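Local coordinates for protein thin, isoform D (PDB 6XG7) that probably acts as a RING-type ubiquitin ligase, with this C-terminal NHL-repeat beta-propeller as its protein-interaction domain, at residues G231-P236 with Q258-D263; N254-I259 with L267-S272; S278-L283 with I294-R299. All coordinates share one frame; numbering follows the deposited sequence.

Contacts 1 and 2 overlap on strand 256-260 of the last blade but one; contact 3 follows in the last blade. Contact 1 holds a loop to a strand, whereas contacts 2 and 3 each pair neighbouring strands of one blade. The centres of contacts 1 and 2 are about 8 Å apart, and the carbonyl of Gln-232 in contact 1 accepts a hydrogen bond from Arg-256 of contact 2 (O to NH2, 2.8 Å). The centre of contact 3 lies about 10 Å from that of contact 2 and about 16 Å from that of contact 1. The blades are joined where Ser-272 O lies 2.9 Å from Phe-280 N, a probable hydrogen bond, and where Ile-259 CD1 packs on Ile-294 CD1 at 3.8 Å.

Contact 1 (G231-P236 with Q258-D263); sequences GQFKFP and QIFNPD
Gln-258 turns its carboxamide onto the backbone of Gly-231 and Gln-232 and uses both of its polar atoms there. Its CG is anti to the carbonyl carbon, the chain extended beyond it. Gly-231 N donates to OE1 of Gln-258 over 2.8 Å, arriving in the carbonyl plane on a lone pair, with an N-H...O angle of 151°. On the other branch, Gln-258 NE2 reaches Gln-232 O, also at 2.8 Å; the acceptor lies close to the amide plane of the glutamine, whereas the donor stands above the plane of the backbone carbonyl. Two bonds to successive residues thus fix the rotation of the amide, and a further bond from NE2 to Asp-251 OD2 agrees with this orientation. Gln-232 O is shared, since Arg-256 NH2 donates to it as well.

Beside the amide, the ring of Phe-233 runs obliquely past the glutamine, its CD1 3.5 Å from Gln-258 NE2, the ring and amide planes 52° apart. The same ring meets Phe-260 tip to tip: the CZ atoms of Phe-233 and Phe-260 are 3.5 Å apart, and with the planes inclined at 64° and the centroids 5.8 Å apart the pair joins rim to rim rather than stacking. Gly-231 completes the patch, its CA lying near the plane of the Phe-260 ring at the CE2 edge, 4.0 Å away. Phe-233 also packs on Val-249 of strand 247-251 and on Ile-210 of strand 209-214. The arrangement ties the loop that precedes strand 239-241 to the third strand of the same four-stranded blade, within one NHL repeat of the beta-propeller.

Contact 2 (N254-I259 with L267-S272); sequences NNRIQI and LKTFGS
Strands 256-259 and 267-270 run antiparallel (172°), their axes 4.6 Å apart at closest approach, with Ile-257 facing Phe-270 and Ile-259 facing Lys-268 as hydrogen-bonded pairs and Gln-258 facing Thr-269 as a non-hydrogen-bonded pair. Ile-257 N bonds to Phe-270 O at 2.9 Å, and Phe-270 N returns the bond to Ile-257 O. That carbonyl is gripped a second time: with OG1 anti to the backbone N (chi1 -173°), Thr-269 donates to Ile-257 O over 2.9 Å from above the carbonyl plane. Ile-259 O likewise takes two donors, Lys-268 N and Leu-267 N, because Leu-267 and Lys-268 both face Ile-259 in a classic beta bulge.

The pair is the outer beta hairpin of a propeller blade, strand 266-273 being its fourth strand and, through Ser-272 and Phe-280, the neighbour of the next blade. Ile-257 and Phe-270 lie side by side on one face of the sheet and point the same way. The isoleucine sits over one face of the ring, displaced toward its rim, and CB makes a CH-pi contact 4.0 Å from the Phe-270 centroid. Ile-259 CD1 approaches the same ring at its edge, 4.3 Å from Phe-270 CE1, while its CG2 touches Leu-267 CD2.

On the opposite face the aliphatic part of Arg-256 crosses Thr-269, bringing Arg-256 CD to 3.3 Å from Thr-269 OG1; its guanidinium continues to Asp-251, in a salt bridge through NE, and to Gln-232 O. A water donates to both Asn-254 O and Gly-271 O.

Contact 3 (S278-L283 with I294-R299); sequences SEFKGL and ILVCDR
Asp-298 OD1 is gripped by two successive backbone amides, Lys-281 N at 2.8 Å and Gly-282 N at 3.2 Å. Both bonds are nearly straight, the first arriving on the syn side of the carboxylate and the second almost along the C-O bond. They join the end of strand 294-298 to the bend at Lys-281 and Gly-282 in strand 279-288, the first hairpin of the last NHL blade, which strand 33-36 completes through strand 303-306 in the Velcro closure of beta-propellers. Asp-298 CG is anti to the backbone N (chi1 -173°) and lies 3.6 Å from Lys-281 N. Its OD2 meets Arg-303 NE in a salt bridge and accepts from Asn-301 ND2, partners expected to stabilise the charge.

Val-296 CG1 meets two side chains of segment 278-283. Phe-280 crosses the valine at about a right angle, its CE1 3.8 Å from Val-296 CG1, and Leu-283 CD2 presses on the same methyl at 3.2 Å, tighter than usual. That leucine methyl also lies over one face of the Phe-280 ring, toward its rim, and Ile-257 of the preceding blade packs against all three.

Arg-299 N donates to Gly-282 O at 2.8 Å. Its guanidinium turns one face to that oxygen and forms a salt bridge with Glu-284 through NH1, which also donates in plane to a water that bonds Leu-283 O at 2.9 Å.

Contact 1 (G231-P236 with Q258-D263)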
ATOM      1  N   GLY A 231      -3.896 -17.457  -8.516  1.00 15.22           N
ATOM      2  CA  GLY A 231      -3.323 -16.573  -9.510  1.00 15.48           C
ATOM      3  C   GLY A 231      -4.300 -15.662 -10.221  1.00 15.37           C
ATOM      4  O   GLY A 231      -3.877 -14.894 -11.094  1.00 16.76           O
ATOM      5  N   GLN A 232      -5.580 -15.710  -9.870  1.00 14.30           N
ATOM      6  CA  GLN A 232      -6.598 -14.812 -10.383  1.00 13.96           C
ATOM      7  C   GLN A 232      -7.061 -13.906  -9.251  1.00 12.74           C
ATOM      8  O   GLN A 232      -6.943 -14.255  -8.070  1.00 14.41           O
ATOM      9  CB  GLN A 232      -7.790 -15.608 -10.909  1.00 15.23           C
ATOM     10  CG  GLN A 232      -7.416 -16.562 -12.020  1.00 17.98           C
ATOM     11  CD  GLN A 232      -8.612 -17.313 -12.544  1.00 19.59           C
ATOM     12  OE1 GLN A 232      -9.463 -17.760 -11.778  1.00 18.55           O
ATOM     13  NE2 GLN A 232      -8.685 -17.462 -13.864  1.00 24.40           N
ATOM     14  N   PHE A 233      -7.583 -12.731  -9.616  1.00 12.23           N
ATOM     15  CA  PHE A 233      -7.953 -11.724  -8.637  1.00 12.11           C
ATOM     16  C   PHE A 233      -9.380 -11.240  -8.852  1.00 12.80           C
ATOM     17  O   PHE A 233      -9.930 -11.320  -9.955  1.00 13.31           O
ATOM     18  CB  PHE A 233      -7.061 -10.474  -8.726  1.00 12.86           C
ATOM     19  CG  PHE A 233      -5.590 -10.745  -8.637  1.00 11.88           C
ATOM     20  CD1 PHE A 233      -5.034 -11.281  -7.499  1.00 12.58           C
ATOM     21  CD2 PHE A 233      -4.763 -10.427  -9.687  1.00 13.84           C
ATOM     22  CE1 PHE A 233      -3.669 -11.505  -7.413  1.00 13.04           C
ATOM     23  CE2 PHE A 233      -3.402 -10.664  -9.603  1.00 15.39           C
ATOM     24  CZ  PHE A 233      -2.862 -11.195  -8.458  1.00 14.00           C
ATOM     25  N   LYS A 234      -9.946 -10.673  -7.784  1.00 12.47           N
ATOM     26  CA  LYS A 234     -11.145  -9.843  -7.856  1.00 12.49           C
ATOM     27  C   LYS A 234     -10.856  -8.566  -7.077  1.00 11.84           C
ATOM     28  O   LYS A 234     -10.701  -8.608  -5.851  1.00 12.70           O
ATOM     29  CB  LYS A 234     -12.358 -10.571  -7.288  1.00 14.46           C
ATOM     30  CG  LYS A 234     -12.833 -11.716  -8.167  1.00 18.55           C
ATOM     31  CD  LYS A 234     -13.494 -11.236  -9.464  1.00 21.97           C
ATOM     32  N   PHE A 235     -10.749  -7.441  -7.787  1.00 12.40           N
ATOM     33  CA  PHE A 235     -10.555  -6.131  -7.175  1.00 12.66           C
ATOM     34  C   PHE A 235      -9.357  -6.125  -6.220  1.00 13.19           C
ATOM     35  O   PHE A 235      -9.493  -5.778  -5.045  1.00 14.34           O
ATOM     36  CB  PHE A 235     -11.814  -5.651  -6.464  1.00 15.09           C
ATOM     37  CG  PHE A 235     -13.002  -5.499  -7.369  1.00 16.27           C
ATOM     38  CD1 PHE A 235     -13.062  -4.470  -8.302  1.00 16.75           C
ATOM     39  CD2 PHE A 235     -14.071  -6.365  -7.267  1.00 17.47           C
ATOM     40  CE1 PHE A 235     -14.152  -4.327  -9.123  1.00 18.62           C
ATOM     41  CE2 PHE A 235     -15.172  -6.220  -8.087  1.00 18.13           C
ATOM     42  CZ  PHE A 235     -15.210  -5.193  -9.013  1.00 17.87           C
ATOM     43  N   PRO A 236      -8.164  -6.463  -6.710  1.00 11.80           N
ATOM     44  CA  PRO A 236      -6.990  -6.459  -5.827  1.00 12.38           C
ATOM     45  C   PRO A 236      -6.722  -5.061  -5.280  1.00 11.41           C
ATOM     46  O   PRO A 236      -6.973  -4.054  -5.946  1.00 13.40           O
ATOM     47  CB  PRO A 236      -5.854  -6.942  -6.737  1.00 14.01           C
ATOM     48  CG  PRO A 236      -6.309  -6.551  -8.143  1.00 13.40           C
ATOM     49  CD  PRO A 236      -7.812  -6.698  -8.125  1.00 13.09           C
ATOM     50  N   GLN A 258      -2.405 -13.404  -1.737  1.00 10.03           N
ATOM     51  CA  GLN A 258      -1.667 -14.264  -2.656  1.00 10.44           C
ATOM     52  C   GLN A 258      -0.215 -13.813  -2.721  1.00 10.17           C
ATOM     53  O   GLN A 258       0.083 -12.612  -2.670  1.00 11.65           O
ATOM     54  CB  GLN A 258      -2.288 -14.251  -4.050  1.00 11.39           C
ATOM     55  CG  GLN A 258      -3.676 -14.819  -4.097  1.00 12.08           C
ATOM     56  CD  GLN A 258      -4.101 -15.098  -5.506  1.00 12.65           C
ATOM     57  OE1 GLN A 258      -3.505 -15.927  -6.184  1.00 15.20           O
ATOM     58  NE2 GLN A 258      -5.128 -14.402  -5.970  1.00 14.15           N
ATOM     59  N   ILE A 259       0.688 -14.788  -2.821  1.00 11.32           N
ATOM     60  CA  ILE A 259       2.122 -14.561  -2.919  1.00 11.96           C
ATOM     61  C   ILE A 259       2.587 -15.128  -4.246  1.00 12.14           C
ATOM     62  O   ILE A 259       2.189 -16.236  -4.624  1.00 12.87           O
ATOM     63  CB  ILE A 259       2.878 -15.252  -1.767  1.00 12.04           C
ATOM     64  CG1 ILE A 259       2.235 -14.907  -0.422  1.00 13.21           C
ATOM     65  CG2 ILE A 259       4.370 -14.871  -1.807  1.00 11.94           C
ATOM     66  CD1 ILE A 259       2.891 -15.638   0.772  1.00 13.53           C
ATOM     67  N   PHE A 260       3.452 -14.377  -4.934  1.00 11.85           N
ATOM     68  CA  PHE A 260       4.001 -14.755  -6.227  1.00 11.41           C
ATOM     69  C   PHE A 260       5.516 -14.754  -6.149  1.00 12.29           C
ATOM     70  O   PHE A 260       6.110 -13.922  -5.450  1.00 12.45           O
ATOM     71  CB  PHE A 260       3.539 -13.765  -7.308  1.00 12.78           C
ATOM     72  CG  PHE A 260       2.057 -13.770  -7.483  1.00 12.21           C
ATOM     73  CD1 PHE A 260       1.250 -13.011  -6.651  1.00 11.59           C
ATOM     74  CD2 PHE A 260       1.464 -14.591  -8.429  1.00 13.48           C
ATOM     75  CE1 PHE A 260      -0.117 -13.052  -6.769  1.00 13.42           C
ATOM     76  CE2 PHE A 260       0.093 -14.647  -8.547  1.00 13.16           C
ATOM     77  CZ  PHE A 260      -0.704 -13.881  -7.707  1.00 13.09           C
ATOM     78  N   ASN A 261       6.131 -15.696  -6.862  1.00 14.07           N
ATOM     79  CA  ASN A 261       7.564 -15.673  -7.056  1.00 16.02           C
ATOM     80  C   ASN A 261       7.952 -14.423  -7.840  1.00 17.36           C
ATOM     81  O   ASN A 261       7.101 -13.798  -8.474  1.00 16.99           O
ATOM     82  CB  ASN A 261       7.983 -16.912  -7.831  1.00 17.86           C
ATOM     83  CG  ASN A 261       7.641 -18.183  -7.096  1.00 19.53           C
ATOM     84  OD1 ASN A 261       8.133 -18.414  -5.991  1.00 19.88           O
ATOM     85  ND2 ASN A 261       6.785 -19.009  -7.693  1.00 21.79           N
ATOM     86  N   PRO A 262       9.236 -14.043  -7.824  1.00 17.89           N
ATOM     87  CA  PRO A 262       9.624 -12.806  -8.519  1.00 19.69           C
ATOM     88  C   PRO A 262       9.295 -12.812  -9.999  1.00 19.94           C
ATOM     89  O   PRO A 262       9.050 -11.739 -10.564  1.00 22.47           O
ATOM     90  CB  PRO A 262      11.130 -12.687  -8.244  1.00 20.93           C
ATOM     91  CG  PRO A 262      11.311 -13.408  -6.956  1.00 20.94           C
ATOM     92  CD  PRO A 262      10.346 -14.578  -7.021  1.00 19.60           C
ATOM     93  N   ASP A 263       9.241 -13.984 -10.634  1.00 20.34           N
ATOM     94  CA  ASP A 263       8.876 -14.067 -12.046  1.00 22.11           C
ATOM     95  C   ASP A 263       7.369 -13.982 -12.292  1.00 21.64           C
ATOM     96  O   ASP A 263       6.935 -14.160 -13.435  1.00 22.98           O
ATOM     97  CB  ASP A 263       9.451 -15.332 -12.692  1.00 24.44           C
ATOM     98  CG  ASP A 263       8.859 -16.612 -12.141  1.00 24.72           C
ATOM     99  OD1 ASP A 263       7.865 -16.557 -11.396  1.00 24.17           O
ATOM    100  OD2 ASP A 263       9.395 -17.698 -12.481  1.00 28.43           O
TER

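Contact 2 (N254-I259 with L267-S272)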
ATOM      1  N   ASN A 254     -11.617 -11.622  -3.161  1.00 13.65           N
ATOM      2  CA  ASN A 254     -11.588 -13.030  -2.801  1.00 13.45           C
ATOM      3  C   ASN A 254     -11.189 -13.245  -1.352  1.00 14.27           C
ATOM      4  O   ASN A 254     -10.966 -14.390  -0.948  1.00 15.12           O
ATOM      5  CB  ASN A 254     -10.614 -13.773  -3.711  1.00 13.57           C
ATOM      6  CG  ASN A 254     -11.145 -13.935  -5.114  1.00 14.35           C
ATOM      7  OD1 ASN A 254     -12.313 -14.275  -5.319  1.00 15.87           O
ATOM      8  ND2 ASN A 254     -10.295 -13.703  -6.088  1.00 14.56           N
ATOM      9  N   ASN A 255     -11.040 -12.163  -0.583  1.00 12.82           N
ATOM     10  CA  ASN A 255     -10.779 -12.231   0.855  1.00 12.98           C
ATOM     11  C   ASN A 255      -9.569 -13.107   1.175  1.00 12.94           C
ATOM     12  O   ASN A 255      -9.614 -13.988   2.044  1.00 13.54           O
ATOM     13  CB  ASN A 255     -12.036 -12.672   1.596  1.00 13.92           C
ATOM     14  CG  ASN A 255     -13.182 -11.719   1.354  1.00 15.31           C
ATOM     15  OD1 ASN A 255     -13.174 -10.585   1.842  1.00 17.76           O
ATOM     16  ND2 ASN A 255     -14.138 -12.143   0.555  1.00 17.34           N
ATOM     17  N   ARG A 256      -8.460 -12.844   0.475  1.00 11.74           N
ATOM     18  CA  ARG A 256      -7.266 -13.661   0.624  1.00 11.67           C
ATOM     19  C   ARG A 256      -6.029 -12.872   0.226  1.00 10.28           C
ATOM     20  O   ARG A 256      -6.096 -11.866  -0.486  1.00 10.87           O
ATOM     21  CB  ARG A 256      -7.359 -14.925  -0.226  1.00 11.57           C
ATOM     22  CG  ARG A 256      -7.345 -14.668  -1.715  1.00 12.53           C
ATOM     23  CD  ARG A 256      -7.637 -15.906  -2.520  1.00 13.10           C
ATOM     24  NE  ARG A 256      -7.672 -15.598  -3.949  1.00 13.66           N
ATOM     25  CZ  ARG A 256      -7.808 -16.508  -4.898  1.00 14.40           C
ATOM     26  NH1 ARG A 256      -7.915 -17.793  -4.567  1.00 15.19           N
ATOM     27  NH2 ARG A 256      -7.838 -16.142  -6.169  1.00 14.34           N
ATOM     28  N   ILE A 257      -4.887 -13.339   0.733  1.00 10.87           N
ATOM     29  CA  ILE A 257      -3.570 -12.861   0.318  1.00 10.31           C
ATOM     30  C   ILE A 257      -3.004 -13.880  -0.652  1.00  9.91           C
ATOM     31  O   ILE A 257      -3.118 -15.089  -0.423  1.00 12.00           O
ATOM     32  CB  ILE A 257      -2.636 -12.721   1.536  1.00 11.03           C
ATOM     33  CG1 ILE A 257      -3.186 -11.686   2.527  1.00 14.75           C
ATOM     34  CG2 ILE A 257      -1.223 -12.404   1.108  1.00 11.86           C
ATOM     35  CD1 ILE A 257      -3.486 -10.363   1.969  1.00 20.36           C
ATOM     36  N   GLN A 258      -2.405 -13.404  -1.737  1.00 10.03           N
ATOM     37  CA  GLN A 258      -1.667 -14.264  -2.656  1.00 10.44           C
ATOM     38  C   GLN A 258      -0.215 -13.813  -2.721  1.00 10.17           C
ATOM     39  O   GLN A 258       0.083 -12.612  -2.670  1.00 11.65           O
ATOM     40  CB  GLN A 258      -2.288 -14.251  -4.050  1.00 11.39           C
ATOM     41  CG  GLN A 258      -3.676 -14.819  -4.097  1.00 12.08           C
ATOM     42  CD  GLN A 258      -4.101 -15.098  -5.506  1.00 12.65           C
ATOM     43  OE1 GLN A 258      -3.505 -15.927  -6.184  1.00 15.20           O
ATOM     44  NE2 GLN A 258      -5.128 -14.402  -5.970  1.00 14.15           N
ATOM     45  N   ILE A 259       0.688 -14.788  -2.821  1.00 11.32           N
ATOM     46  CA  ILE A 259       2.122 -14.561  -2.919  1.00 11.96           C
ATOM     47  C   ILE A 259       2.587 -15.128  -4.246  1.00 12.14           C
ATOM     48  O   ILE A 259       2.189 -16.236  -4.624  1.00 12.87           O
ATOM     49  CB  ILE A 259       2.878 -15.252  -1.767  1.00 12.04           C
ATOM     50  CG1 ILE A 259       2.235 -14.907  -0.422  1.00 13.21           C
ATOM     51  CG2 ILE A 259       4.370 -14.871  -1.807  1.00 11.94           C
ATOM     52  CD1 ILE A 259       2.891 -15.638   0.772  1.00 13.53           C
ATOM     53  N   LEU A 267       2.727 -18.704  -6.028  1.00 13.73           N
ATOM     54  CA  LEU A 267       3.382 -19.477  -4.979  1.00 14.43           C
ATOM     55  C   LEU A 267       2.414 -19.978  -3.915  1.00 14.04           C
ATOM     56  O   LEU A 267       2.413 -21.166  -3.596  1.00 16.23           O
ATOM     57  CB  LEU A 267       4.505 -18.661  -4.324  1.00 15.37           C
ATOM     58  CG  LEU A 267       5.305 -19.385  -3.235  1.00 16.74           C
ATOM     59  CD1 LEU A 267       6.044 -20.598  -3.807  1.00 18.87           C
ATOM     60  CD2 LEU A 267       6.265 -18.435  -2.533  1.00 17.19           C
ATOM     61  N   LYS A 268       1.561 -19.114  -3.367  1.00 13.72           N
ATOM     62  CA  LYS A 268       0.809 -19.451  -2.165  1.00 13.77           C
ATOM     63  C   LYS A 268      -0.376 -18.507  -2.006  1.00 13.86           C
ATOM     64  O   LYS A 268      -0.289 -17.325  -2.329  1.00 13.94           O
ATOM     65  CB  LYS A 268       1.758 -19.297  -0.968  1.00 16.82           C
ATOM     66  CG  LYS A 268       1.141 -19.403   0.372  1.00 20.28           C
ATOM     67  CD  LYS A 268       0.801 -20.821   0.715  1.00 22.78           C
ATOM     68  CE  LYS A 268       0.409 -20.867   2.164  1.00 27.10           C
ATOM     69  NZ  LYS A 268       0.150 -22.228   2.623  1.00 28.46           N
ATOM     70  N   THR A 269      -1.467 -19.030  -1.453  1.00 13.50           N
ATOM     71  CA  THR A 269      -2.554 -18.192  -0.975  1.00 12.82           C
ATOM     72  C   THR A 269      -2.991 -18.633   0.414  1.00 13.11           C
ATOM     73  O   THR A 269      -2.874 -19.806   0.784  1.00 14.34           O
ATOM     74  CB  THR A 269      -3.754 -18.163  -1.968  1.00 14.21           C
ATOM     75  OG1 THR A 269      -4.713 -17.195  -1.525  1.00 15.45           O
ATOM     76  CG2 THR A 269      -4.415 -19.528  -2.078  1.00 15.51           C
ATOM     77  N   PHE A 270      -3.483 -17.670   1.189  1.00 12.84           N
ATOM     78  CA  PHE A 270      -4.105 -17.952   2.471  1.00 12.39           C
ATOM     79  C   PHE A 270      -5.167 -16.904   2.764  1.00 12.36           C
ATOM     80  O   PHE A 270      -5.137 -15.788   2.236  1.00 12.37           O
ATOM     81  CB  PHE A 270      -3.074 -18.033   3.609  1.00 13.65           C
ATOM     82  CG  PHE A 270      -2.327 -16.747   3.875  1.00 12.87           C
ATOM     83  CD1 PHE A 270      -1.175 -16.424   3.178  1.00 12.64           C
ATOM     84  CD2 PHE A 270      -2.780 -15.862   4.838  1.00 14.07           C
ATOM     85  CE1 PHE A 270      -0.488 -15.257   3.444  1.00 13.21           C
ATOM     86  CE2 PHE A 270      -2.087 -14.685   5.096  1.00 14.92           C
ATOM     87  CZ  PHE A 270      -0.929 -14.399   4.393  1.00 14.75           C
ATOM     88  N   GLY A 271      -6.115 -17.285   3.594  1.00 13.79           N
ATOM     89  CA  GLY A 271      -7.186 -16.410   4.017  1.00 14.03           C
ATOM     90  C   GLY A 271      -8.510 -16.749   3.354  1.00 14.33           C
ATOM     91  O   GLY A 271      -8.562 -17.280   2.234  1.00 14.92           O
ATOM     92  N   SER A 272      -9.597 -16.432   4.058  1.00 14.51           N
ATOM     93  CA  SER A 272     -10.956 -16.558   3.555  1.00 15.42           C
ATOM     94  C   SER A 272     -11.836 -15.555   4.297  1.00 14.59           C
ATOM     95  O   SER A 272     -11.402 -14.898   5.240  1.00 14.76           O
ATOM     96  CB  SER A 272     -11.484 -17.978   3.733  1.00 18.33           C
ATOM     97  OG  SER A 272     -11.382 -18.344   5.088  1.00 20.35           O
TER
HETATM   98  O   HOH W   1     -10.539 -17.025   0.104  1.00 25.72           O

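Contact 3 (S278-L283 with I294-R299)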
ATOM      1  N   SER A 278      -7.312 -15.263  11.144  1.00 20.82           N
ATOM      2  CA  SER A 278      -6.831 -15.601   9.806  1.00 19.89           C
ATOM      3  C   SER A 278      -7.919 -15.492   8.739  1.00 17.52           C
ATOM      4  O   SER A 278      -7.809 -16.084   7.653  1.00 19.13           O
ATOM      5  CB  SER A 278      -6.163 -16.984   9.801  1.00 22.58           C
ATOM      6  OG  SER A 278      -5.264 -17.095  10.897  1.00 25.27           O
ATOM      7  N   GLU A 279      -8.970 -14.738   9.024  1.00 14.69           N
ATOM      8  CA  GLU A 279     -10.021 -14.444   8.071  1.00 13.55           C
ATOM      9  C   GLU A 279     -10.048 -12.939   7.830  1.00 13.30           C
ATOM     10  O   GLU A 279      -9.541 -12.154   8.635  1.00 14.32           O
ATOM     11  CB  GLU A 279     -11.379 -14.919   8.596  1.00 15.78           C
ATOM     12  CG  GLU A 279     -11.404 -16.388   8.927  1.00 18.51           C
ATOM     13  CD  GLU A 279     -12.724 -16.845   9.536  1.00 20.62           C
ATOM     14  OE1 GLU A 279     -13.106 -18.007   9.293  1.00 23.98           O
ATOM     15  OE2 GLU A 279     -13.376 -16.058  10.265  1.00 19.56           O
ATOM     16  N   PHE A 280     -10.662 -12.544   6.720  1.00 13.25           N
ATOM     17  CA  PHE A 280     -10.670 -11.156   6.291  1.00 13.01           C
ATOM     18  C   PHE A 280     -12.054 -10.774   5.780  1.00 13.39           C
ATOM     19  O   PHE A 280     -12.781 -11.613   5.248  1.00 13.57           O
ATOM     20  CB  PHE A 280      -9.723 -10.936   5.113  1.00 13.43           C
ATOM     21  CG  PHE A 280      -8.320 -11.430   5.338  1.00 13.20           C
ATOM     22  CD1 PHE A 280      -7.550 -10.954   6.384  1.00 12.63           C
ATOM     23  CD2 PHE A 280      -7.754 -12.330   4.461  1.00 14.18           C
ATOM     24  CE1 PHE A 280      -6.254 -11.378   6.559  1.00 12.38           C
ATOM     25  CE2 PHE A 280      -6.463 -12.762   4.637  1.00 14.30           C
ATOM     26  CZ  PHE A 280      -5.708 -12.279   5.684  1.00 13.55           C
ATOM     27  N   LYS A 281     -12.391  -9.482   5.877  1.00 14.67           N
ATOM     28  CA  LYS A 281     -13.622  -8.994   5.254  1.00 15.66           C
ATOM     29  C   LYS A 281     -13.459  -7.850   4.266  1.00 19.33           C
ATOM     30  O   LYS A 281     -14.346  -7.660   3.423  1.00 21.01           O
ATOM     31  CB  LYS A 281     -14.661  -8.586   6.312  1.00 17.18           C
ATOM     32  CG  LYS A 281     -15.360  -9.782   6.929  1.00 17.30           C
ATOM     33  CD  LYS A 281     -16.537  -9.401   7.787  1.00 19.67           C
ATOM     34  CE  LYS A 281     -17.222 -10.634   8.328  1.00 22.78           C
ATOM     35  NZ  LYS A 281     -18.402 -10.288   9.152  1.00 25.98           N
ATOM     36  N   GLY A 282     -12.422  -7.047   4.372  1.00 19.09           N
ATOM     37  CA  GLY A 282     -12.224  -5.982   3.405  1.00 18.33           C
ATOM     38  C   GLY A 282     -10.781  -5.520   3.364  1.00 16.27           C
ATOM     39  O   GLY A 282     -10.418  -4.532   4.001  1.00 18.29           O
ATOM     40  N   LEU A 283      -9.948  -6.228   2.607  1.00 14.45           N
ATOM     41  CA  LEU A 283      -8.514  -5.977   2.624  1.00 12.17           C
ATOM     42  C   LEU A 283      -8.152  -4.656   1.961  1.00 12.30           C
ATOM     43  O   LEU A 283      -8.724  -4.271   0.932  1.00 13.56           O
ATOM     44  CB  LEU A 283      -7.798  -7.087   1.867  1.00 13.63           C
ATOM     45  CG  LEU A 283      -7.825  -8.464   2.524  1.00 14.65           C
ATOM     46  CD1 LEU A 283      -7.142  -9.510   1.645  1.00 17.38           C
ATOM     47  CD2 LEU A 283      -7.194  -8.415   3.909  1.00 17.70           C
ATOM     48  N   ILE A 294       4.187 -11.038   7.146  1.00 11.30           N
ATOM     49  CA  ILE A 294       3.294 -10.330   6.240  1.00 11.17           C
ATOM     50  C   ILE A 294       2.259  -9.606   7.089  1.00 11.95           C
ATOM     51  O   ILE A 294       1.615 -10.221   7.950  1.00 13.86           O
ATOM     52  CB  ILE A 294       2.603 -11.314   5.282  1.00 11.76           C
ATOM     53  CG1 ILE A 294       3.623 -12.081   4.454  1.00 12.66           C
ATOM     54  CG2 ILE A 294       1.625 -10.573   4.367  1.00 12.45           C
ATOM     55  CD1 ILE A 294       3.008 -13.269   3.733  1.00 14.06           C
ATOM     56  N   LEU A 295       2.093  -8.309   6.847  1.00 11.97           N
ATOM     57  CA  LEU A 295       1.142  -7.465   7.556  1.00 12.34           C
ATOM     58  C   LEU A 295       0.006  -7.139   6.599  1.00  9.73           C
ATOM     59  O   LEU A 295       0.257  -6.761   5.454  1.00 10.16           O
ATOM     60  CB  LEU A 295       1.776  -6.130   7.974  1.00 18.17           C
ATOM     61  CG  LEU A 295       3.073  -5.989   8.730  1.00 23.28           C
ATOM     62  CD1 LEU A 295       4.183  -6.652   8.031  1.00 23.06           C
ATOM     63  CD2 LEU A 295       3.346  -4.503   8.878  1.00 25.13           C
ATOM     64  N   VAL A 296      -1.222  -7.201   7.095  1.00 10.34           N
ATOM     65  CA  VAL A 296      -2.425  -7.070   6.275  1.00 12.87           C
ATOM     66  C   VAL A 296      -3.412  -6.144   6.988  1.00 11.71           C
ATOM     67  O   VAL A 296      -3.722  -6.356   8.162  1.00 12.67           O
ATOM     68  CB  VAL A 296      -3.031  -8.484   6.075  1.00 18.36           C
ATOM     69  CG1 VAL A 296      -4.266  -8.462   5.236  1.00 21.44           C
ATOM     70  CG2 VAL A 296      -1.986  -9.464   5.470  1.00 20.02           C
ATOM     71  N   CYS A 297      -3.864  -5.139   6.303  1.00 13.39           N
ATOM     72  CA  CYS A 297      -4.950  -4.295   6.849  0.51 13.11           C
ATOM     73  C   CYS A 297      -6.373  -4.784   6.387  1.00 12.01           C
ATOM     74  O   CYS A 297      -6.747  -5.059   5.170  1.00 13.18           O
ATOM     75  CB  CYS A 297      -4.768  -2.929   6.251  0.51 14.91           C
ATOM     76  SG  CYS A 297      -6.096  -1.926   6.886  0.51 15.81           S
ATOM     77  N   ASP A 298      -7.168  -5.194   7.384  1.00 13.05           N
ATOM     78  CA  ASP A 298      -8.511  -5.758   7.199  1.00 15.24           C
ATOM     79  C   ASP A 298      -9.477  -4.636   7.578  1.00 17.10           C
ATOM     80  O   ASP A 298      -9.900  -4.520   8.722  1.00 16.90           O
ATOM     81  CB  ASP A 298      -8.614  -7.026   8.127  1.00 16.80           C
ATOM     82  CG  ASP A 298      -9.893  -7.825   7.937  1.00 21.24           C
ATOM     83  OD1 ASP A 298     -10.622  -7.605   6.960  1.00 21.35           O
ATOM     84  OD2 ASP A 298     -10.140  -8.693   8.802  1.00 23.46           O
ATOM     85  N   ARG A 299      -9.760  -3.754   6.606  1.00 18.32           N
ATOM     86  CA  ARG A 299     -10.447  -2.494   6.889  1.00 18.87           C
ATOM     87  C   ARG A 299     -11.802  -2.717   7.556  1.00 17.54           C
ATOM     88  O   ARG A 299     -12.168  -2.003   8.484  1.00 17.70           O
ATOM     89  CB  ARG A 299     -10.643  -1.710   5.588  1.00 19.50           C
ATOM     90  CG  ARG A 299     -11.287  -0.322   5.742  1.00 20.73           C
ATOM     91  CD  ARG A 299     -11.997   0.141   4.448  1.00 25.00           C
ATOM     92  NE  ARG A 299     -13.110  -0.762   4.134  1.00 27.52           N
ATOM     93  CZ  ARG A 299     -13.122  -1.671   3.154  1.00 29.39           C
ATOM     94  NH1 ARG A 299     -12.107  -1.792   2.311  1.00 29.24           N
ATOM     95  NH2 ARG A 299     -14.172  -2.467   3.011  1.00 30.83           N
TER
HETATM   96  O   HOH W   2     -11.590  -3.819   0.523  1.00 24.87           O